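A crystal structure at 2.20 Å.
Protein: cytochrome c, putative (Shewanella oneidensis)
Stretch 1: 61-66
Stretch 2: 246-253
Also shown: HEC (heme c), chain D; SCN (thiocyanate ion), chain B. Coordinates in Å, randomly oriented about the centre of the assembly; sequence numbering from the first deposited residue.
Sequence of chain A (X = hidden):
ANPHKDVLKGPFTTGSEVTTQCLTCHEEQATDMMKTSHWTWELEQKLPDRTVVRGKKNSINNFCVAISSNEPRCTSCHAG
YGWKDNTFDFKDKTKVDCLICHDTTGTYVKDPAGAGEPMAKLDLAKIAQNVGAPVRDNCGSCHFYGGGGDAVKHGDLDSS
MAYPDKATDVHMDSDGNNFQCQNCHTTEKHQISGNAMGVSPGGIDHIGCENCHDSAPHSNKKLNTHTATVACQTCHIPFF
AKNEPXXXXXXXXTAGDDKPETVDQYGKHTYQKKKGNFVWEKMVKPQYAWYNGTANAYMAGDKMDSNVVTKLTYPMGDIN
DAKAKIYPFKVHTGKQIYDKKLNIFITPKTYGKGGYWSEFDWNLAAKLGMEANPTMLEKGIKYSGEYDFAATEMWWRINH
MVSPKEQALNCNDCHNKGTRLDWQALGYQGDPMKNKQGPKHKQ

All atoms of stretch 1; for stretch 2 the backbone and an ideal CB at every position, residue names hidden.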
# COMPACT_ATOMS: atom_id res chain seq x y z
N ASN A 61 -2.25 10.34 0.59
CA ASN A 61 -2.27 9.51 1.82
C ASN A 61 -1.84 10.33 3.00
O ASN A 61 -1.56 11.54 2.86
CB ASN A 61 -1.48 8.19 1.66
CG ASN A 61 0.07 8.39 1.67
OD1 ASN A 61 0.60 9.42 2.15
ND2 ASN A 61 0.80 7.34 1.21
N ASN A 62 -1.89 9.74 4.21
CA ASN A 62 -1.47 10.48 5.42
C ASN A 62 -0.06 10.05 5.94
O ASN A 62 0.28 10.17 7.13
CB ASN A 62 -2.53 10.50 6.53
CG ASN A 62 -2.97 9.09 7.00
OD1 ASN A 62 -2.34 8.07 6.65
ND2 ASN A 62 -4.08 9.02 7.78
N PHE A 63 0.75 9.53 5.01
CA PHE A 63 2.15 9.19 5.32
C PHE A 63 2.96 10.32 4.67
O PHE A 63 2.87 11.50 5.13
CB PHE A 63 2.49 7.83 4.71
CG PHE A 63 2.02 6.65 5.56
CD1 PHE A 63 0.84 5.96 5.23
CD2 PHE A 63 2.73 6.25 6.68
CE1 PHE A 63 0.41 4.92 6.02
CE2 PHE A 63 2.33 5.21 7.46
CZ PHE A 63 1.18 4.52 7.13
N CYS A 64 3.58 10.04 3.51
CA CYS A 64 4.30 11.07 2.76
C CYS A 64 3.42 11.98 1.95
O CYS A 64 3.91 12.95 1.34
CB CYS A 64 5.50 10.45 1.97
SG CYS A 64 6.86 9.80 3.12
N VAL A 65 2.12 11.66 1.88
CA VAL A 65 1.14 12.56 1.24
C VAL A 65 1.00 12.35 -0.27
O VAL A 65 -0.04 11.88 -0.75
CB VAL A 65 1.37 14.07 1.56
CG1 VAL A 65 0.18 14.92 1.01
CG2 VAL A 65 1.44 14.29 3.10
N ALA A 66 2.02 12.70 -1.05
CA ALA A 66 1.85 12.69 -2.47
C ALA A 66 3.17 12.78 -3.15
O ALA A 66 4.13 13.49 -2.72
CB ALA A 66 0.98 13.84 -2.96
N UNK A 246 4.67 -1.22 13.26
CA UNK A 246 4.22 -0.38 12.15
C UNK A 246 3.82 0.93 12.71
O UNK A 246 3.38 1.04 13.91
CB UNK A 246 3.07 -1.01 11.37
N UNK A 247 3.80 1.90 11.82
CA UNK A 247 3.37 3.24 12.22
C UNK A 247 1.85 3.27 12.28
O UNK A 247 1.19 2.86 11.32
CB UNK A 247 3.90 4.30 11.25
N UNK A 248 1.31 3.73 13.39
CA UNK A 248 -0.12 3.85 13.57
C UNK A 248 -0.58 5.31 13.49
O UNK A 248 -1.71 5.58 13.09
CB UNK A 248 -0.53 3.24 14.91
N UNK A 249 0.29 6.25 13.82
CA UNK A 249 -0.08 7.71 13.74
C UNK A 249 1.10 8.50 13.25
O UNK A 249 2.20 8.18 13.60
CB UNK A 249 -0.53 8.26 15.09
N UNK A 250 0.82 9.51 12.45
CA UNK A 250 1.82 10.46 11.94
C UNK A 250 1.16 11.88 12.02
O UNK A 250 0.35 12.27 11.15
CB UNK A 250 2.25 10.11 10.51
N UNK A 251 1.61 12.63 13.03
CA UNK A 251 1.26 14.01 13.23
C UNK A 251 2.36 14.92 12.68
O UNK A 251 3.45 15.14 13.33
CB UNK A 251 1.01 14.29 14.71
N UNK A 252 2.10 15.46 11.50
CA UNK A 252 3.00 16.39 10.80
C UNK A 252 3.02 17.80 11.47
O UNK A 252 3.91 18.56 11.26
CB UNK A 252 2.57 16.51 9.34
N UNK A 253 2.01 18.13 12.27
CA UNK A 253 1.86 19.48 12.81
C UNK A 253 2.98 19.90 13.72
O UNK A 253 3.36 21.07 13.76
CB UNK A 253 0.54 19.59 13.57
FE HEC D . 4.61 4.71 -1.92
CHA HEC D . 1.45 3.31 -2.59
CHB HEC D . 3.15 7.84 -1.73
CHC HEC D . 7.68 6.16 -1.53
CHD HEC D . 6.07 1.65 -1.93
NA HEC D . 2.63 5.47 -2.09
C1A HEC D . 1.48 4.71 -2.37
C2A HEC D . 0.35 5.63 -2.40
C3A HEC D . 0.81 6.90 -2.18
C4A HEC D . 2.26 6.80 -1.97
CMA HEC D . -0.10 8.21 -2.12
CAA HEC D . -1.15 5.21 -2.64
CBA HEC D . -1.94 5.22 -1.30
CGA HEC D . -1.19 4.41 -0.21
O1A HEC D . -0.58 5.06 0.69
O2A HEC D . -1.12 3.11 -0.17
NB HEC D . 5.32 6.61 -1.68
C1B HEC D . 4.51 7.77 -1.68
C2B HEC D . 5.36 8.94 -1.60
C3B HEC D . 6.63 8.46 -1.51
C4B HEC D . 6.60 7.00 -1.58
CMB HEC D . 4.82 10.41 -1.56
CAB HEC D . 7.96 9.26 -1.41
CBB HEC D . 8.05 10.44 -0.71
NC HEC D . 6.62 4.00 -1.71
C1C HEC D . 7.72 4.79 -1.57
C2C HEC D . 8.87 3.94 -1.45
C3C HEC D . 8.42 2.64 -1.54
C4C HEC D . 6.97 2.68 -1.72
CMC HEC D . 10.31 4.51 -1.29
CAC HEC D . 9.27 1.31 -1.46
CBC HEC D . 10.09 0.93 -0.42
ND HEC D . 3.86 2.74 -2.19
C1D HEC D . 4.73 1.67 -2.26
C2D HEC D . 3.90 0.53 -2.70
C3D HEC D . 2.47 1.02 -2.92
C4D HEC D . 2.54 2.42 -2.57
CMD HEC D . 4.40 -0.91 -2.91
CAD HEC D . 1.19 0.18 -3.33
CBD HEC D . 0.56 -0.33 -2.03
CGD HEC D . -0.57 -1.36 -2.25
O1D HEC D . -0.70 -2.19 -1.32
O2D HEC D . -1.40 -1.43 -3.25
S SCN B . 4.14 4.36 0.38
C SCN B . 4.11 5.83 1.17
N SCN B . 4.10 6.90 1.64

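Position 246 lies in the strand, with extended backbone angles, and its ideal CB finds nothing of stretch 1 within 5.5 Å. A β-branched side chain is at home in a strand. The deposited residue is T246, whose OG1 is hydrogen-bonded elsewhere in the structure.

At position 247, CA-to-CB points toward stretch 1, and the ideal CB lies 4.2 Å from CE2 of F63. The neighbour is apolar and offers no hydrogen-bonding partner, so a leucine, a methionine or the aliphatic part of a longer chain would suit. It is K247: its methylenes run past the phenyl ring, with CD 4.1 Å from CE2 of F63, and the chain carries NZ beyond that contact.

Positions 248 and 249 both point away, and stretch 1 places no demand on either; flexible or polar residues would serve. They are M248 and Q249.

Position 250 turns back toward stretch 1. Its CA is 6.7 Å from CA of F63, and its ideal CB stands 3.9 Å from O of N62 and 5.3 Å from CA of F63. Beyond lie the backbone and ring of F63 and the sulfur of C64, a mostly apolar surface broad enough for a large flat side chain; leucine, phenylalanine or tryptophan could all be imagined. It is W250, with chi1 t. One face of the indole covers the F63 backbone, CE3 coming 3.5 Å from CA of F63 and 3.7 Å from CD2 of the same residue, while CH2 reaches to 3.9 Å from SG of C64. The backbone joins in through a water that bridges two carbonyls, its O 2.7 Å from O of N62 and 2.5 Å from O of W250.

Position 251 points away and is free of stretch 1, so a polar residue is reasonable. D251 instead serves its own stretch: its OD1 accepts from the backbone N of residue 253 at 2.9 Å.

At position 252, CA-to-CB again points toward stretch 1, but the ideal CB has nothing within 5.5 Å. A short side chain would leave the distance unbridged. A long one carrying a donor could reach the carbonyl of F63, so arginine, lysine, glutamine or tryptophan are candidates. W252 has chi1 m, and its NE1 donates to O of F63 at 2.9 Å, the acceptor lying near the ring plane, where the indole N-H points.

Position 253 is out of reach, and a small polar residue would do. S253 donates from OG to OD1 of D251 at a very short 2.4 Å.

Stretch 2, residues 246-253: TKMQWDWS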
# COMPACT_ATOMS: atom_id res chain seq x y z
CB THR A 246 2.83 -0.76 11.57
OG1 THR A 246 2.09 -1.62 12.46
CG2 THR A 246 2.92 -1.30 10.33
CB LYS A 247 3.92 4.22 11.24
CG LYS A 247 3.80 5.68 11.66
CD LYS A 247 4.54 6.57 10.64
CE LYS A 247 6.03 6.33 10.70
NZ LYS A 247 6.70 7.17 9.63
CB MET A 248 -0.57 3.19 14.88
CG MET A 248 -0.26 1.62 14.90
SD MET A 248 -1.20 0.61 13.64
CE MET A 248 -3.01 0.84 14.08
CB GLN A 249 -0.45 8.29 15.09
CG GLN A 249 -1.40 7.37 15.88
CD GLN A 249 -1.84 7.95 17.19
OE1 GLN A 249 -2.06 7.20 18.16
NE2 GLN A 249 -1.93 9.29 17.25
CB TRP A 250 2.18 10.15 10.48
CG TRP A 250 3.36 10.89 9.94
CD1 TRP A 250 3.82 12.17 10.30
CD2 TRP A 250 4.23 10.42 8.89
NE1 TRP A 250 4.90 12.48 9.50
CE2 TRP A 250 5.18 11.43 8.65
CE3 TRP A 250 4.28 9.26 8.13
CZ2 TRP A 250 6.18 11.30 7.71
CZ3 TRP A 250 5.29 9.11 7.20
CH2 TRP A 250 6.21 10.13 6.98
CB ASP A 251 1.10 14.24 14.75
CG ASP A 251 0.56 15.63 15.08
OD1 ASP A 251 0.46 16.50 14.17
OD2 ASP A 251 0.17 15.89 16.25
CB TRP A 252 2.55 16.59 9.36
CG TRP A 252 2.96 15.56 8.34
CD1 TRP A 252 2.19 14.54 7.84
CD2 TRP A 252 4.24 15.45 7.67
NE1 TRP A 252 2.90 13.82 6.91
CE2 TRP A 252 4.16 14.36 6.79
CE3 TRP A 252 5.43 16.21 7.71
CZ2 TRP A 252 5.25 13.99 5.93
CZ3 TRP A 252 6.50 15.80 6.92
CH2 TRP A 252 6.40 14.72 6.02
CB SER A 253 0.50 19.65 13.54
OG SER A 253 0.50 18.85 14.72
O HOH W 1 -0.25 12.33 8.69
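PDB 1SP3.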